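Local atomic coordinates of 7beta-hydroxysteroid dehydrogenase (Collinsella aerofaciens, PDB entry 5FYD), a protein that reduces the 7-oxo group of 7-oxolithocholate with NADPH to give ursodeoxycholate, acting as a homodimeric short-chain dehydrogenase of bile-acid metabolism. Residues Arg4-Glu9 against Gly178-Val183. Residues are numbered along the deposited sequence; the frame is centred on the assembly and turned at random.
Sequences REKYGE and GVDVEV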
loop_
_atom_site.group_PDB
_atom_site.type_symbol
_atom_site.label_atom_id
_atom_site.label_comp_id
_atom_site.label_asym_id
_atom_site.label_seq_id
_atom_site.Cartn_x
_atom_site.Cartn_y
_atom_site.Cartn_z
ATOM N N ARG A 4 1.611 34.154 2.674
ATOM C CA ARG A 4 0.384 34.931 2.829
ATOM C C ARG A 4 0.546 36.315 2.216
ATOM O O ARG A 4 -0.310 36.768 1.464
ATOM C CB ARG A 4 -0.037 35.039 4.293
ATOM C CG ARG A 4 -1.416 35.648 4.506
ATOM C CD ARG A 4 -1.677 36.013 5.964
ATOM N NE ARG A 4 -0.892 37.174 6.379
ATOM C CZ ARG A 4 0.157 37.170 7.214
ATOM N NH1 ARG A 4 0.615 36.054 7.794
ATOM N NH2 ARG A 4 0.769 38.323 7.484
ATOM N N GLU A 5 1.660 36.978 2.533
ATOM C CA GLU A 5 1.912 38.329 2.030
ATOM C C GLU A 5 2.124 38.332 0.518
ATOM O O GLU A 5 1.673 39.240 -0.181
ATOM C CB GLU A 5 3.129 38.942 2.747
ATOM C CG GLU A 5 2.926 39.149 4.245
ATOM C CD GLU A 5 4.228 39.373 5.028
ATOM O OE1 GLU A 5 5.179 38.560 4.941
ATOM O OE2 GLU A 5 4.295 40.372 5.773
ATOM N N LYS A 6 2.808 37.320 0.001
ATOM C CA LYS A 6 3.169 37.284 -1.417
ATOM C C LYS A 6 1.975 36.910 -2.308
ATOM O O LYS A 6 1.753 37.503 -3.371
ATOM C CB LYS A 6 4.324 36.295 -1.628
ATOM C CG LYS A 6 4.845 36.233 -3.054
ATOM C CD LYS A 6 6.064 35.333 -3.171
ATOM C CE LYS A 6 6.724 35.528 -4.530
ATOM N NZ LYS A 6 8.025 34.809 -4.601
ATOM N N TYR A 7 1.215 35.908 -1.871
ATOM C CA TYR A 7 0.171 35.318 -2.734
ATOM C C TYR A 7 -1.284 35.543 -2.330
ATOM O O TYR A 7 -2.132 35.811 -3.190
ATOM C CB TYR A 7 0.438 33.821 -2.881
ATOM C CG TYR A 7 1.698 33.497 -3.637
ATOM C CD1 TYR A 7 1.869 33.898 -4.966
ATOM C CD2 TYR A 7 2.710 32.759 -3.041
ATOM C CE1 TYR A 7 3.029 33.594 -5.663
ATOM C CE2 TYR A 7 3.863 32.427 -3.737
ATOM C CZ TYR A 7 4.011 32.836 -5.050
ATOM O OH TYR A 7 5.171 32.499 -5.712
ATOM N N GLY A 8 -1.592 35.436 -1.046
ATOM C CA GLY A 8 -2.968 35.705 -0.579
ATOM C C GLY A 8 -3.311 35.014 0.713
ATOM O O GLY A 8 -2.512 34.292 1.247
ATOM N N GLU A 9 -4.516 35.240 1.216
ATOM C CA GLU A 9 -4.867 34.804 2.578
ATOM C C GLU A 9 -5.030 33.313 2.778
ATOM O O GLU A 9 -4.661 32.800 3.837
ATOM C CB GLU A 9 -6.165 35.473 3.072
ATOM C CG GLU A 9 -6.023 36.905 3.502
ATOM C CD GLU A 9 -5.124 37.045 4.711
ATOM O OE1 GLU A 9 -5.416 36.518 5.820
ATOM O OE2 GLU A 9 -4.097 37.670 4.512
ATOM N N GLY A 178 1.666 37.868 -12.489
ATOM C CA GLY A 178 1.712 37.730 -11.038
ATOM C C GLY A 178 1.305 36.371 -10.481
ATOM O O GLY A 178 1.265 36.189 -9.275
ATOM N N VAL A 179 0.966 35.421 -11.351
ATOM C CA VAL A 179 0.608 34.080 -10.919
ATOM C C VAL A 179 1.801 33.164 -11.195
ATOM O O VAL A 179 2.352 33.192 -12.295
ATOM C CB VAL A 179 -0.638 33.578 -11.658
ATOM C CG1 VAL A 179 -1.135 32.273 -11.081
ATOM C CG2 VAL A 179 -1.748 34.627 -11.599
ATOM N N ASP A 180 2.217 32.394 -10.199
ATOM C CA ASP A 180 3.341 31.449 -10.322
ATOM C C ASP A 180 2.802 30.019 -10.315
ATOM O O ASP A 180 2.146 29.615 -9.373
ATOM C CB ASP A 180 4.333 31.611 -9.179
ATOM C CG ASP A 180 5.057 32.951 -9.203
ATOM O OD1 ASP A 180 5.274 33.508 -10.302
ATOM O OD2 ASP A 180 5.391 33.454 -8.105
ATOM N N VAL A 181 3.087 29.264 -11.370
ATOM C CA VAL A 181 2.586 27.916 -11.512
ATOM C C VAL A 181 3.749 26.978 -11.736
ATOM O O VAL A 181 4.690 27.312 -12.441
ATOM C CB VAL A 181 1.538 27.828 -12.650
ATOM C CG1 VAL A 181 1.102 26.383 -12.948
ATOM C CG2 VAL A 181 0.338 28.669 -12.291
ATOM N N GLU A 182 3.685 25.818 -11.111
ATOM C CA GLU A 182 4.713 24.787 -11.199
ATOM C C GLU A 182 4.060 23.422 -11.131
ATOM O O GLU A 182 3.049 23.251 -10.457
ATOM C CB GLU A 182 5.701 24.935 -10.052
ATOM C CG GLU A 182 6.918 24.010 -10.083
ATOM C CD GLU A 182 7.608 23.957 -8.730
ATOM O OE1 GLU A 182 7.685 25.010 -8.044
ATOM O OE2 GLU A 182 8.018 22.852 -8.335
ATOM N N VAL A 183 4.624 22.475 -11.851
ATOM C CA VAL A 183 4.347 21.061 -11.591
ATOM C C VAL A 183 5.573 20.395 -11.001
ATOM O O VAL A 183 6.691 20.568 -11.497
ATOM C CB VAL A 183 3.810 20.302 -12.819
ATOM C CG1 VAL A 183 4.649 20.505 -14.079
ATOM C CG2 VAL A 183 3.629 18.805 -12.514
HETATM O O HOH W 1 7.511 35.270 -7.882
#
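Tyr7 and Asp180 meet where strands of the parallel sheet begin in this Rossmann-type short-chain dehydrogenase fold, away from the cofactor and catalytic residues, joining the short helix 3-7, which precedes the first strand, to the start of strand 179-186. The contact is small, burying 114 Å² in total, and most of it comes from this pair. The CB of Asp180 points toward the helix, whereas that of Tyr7 does not, and the tyrosine reaches over by the end of its ring. With CG set anti to the carbonyl carbon (chi1 -67°), the phenol extends to the strand and Tyr7 OH donates a short hydrogen bond of 2.6 Å to Asp180 OD2. That oxygen lies at the edge of the ring, in its plane, and accepts through its anti lone pair, on the side away from OD1. Ring and carboxylate planes stand 88° apart, so the two groups cross rather than stack. Lys6 packs against the same phenol from above, its CG 3.9 Å from the ring plane and over the centre. Leu225 touches both Tyr7 and Asp180, and Ala137 of the neighbouring strand 136-143 also touches the tyrosine. A phenylalanine in place of Tyr7 would probably leave Asp180 OD2 without the phenol's hydrogen bond. The ammonium of Lys6 probably adds a weaker attraction, since Lys6 NZ stays 4.6 Å from Asp180 OD2, beyond salt-bridge range. A water links the two charges: it donates to Asp180 OD2 at 2.8 Å and accepts a weak bond from Lys6 NZ at 3.4 Å.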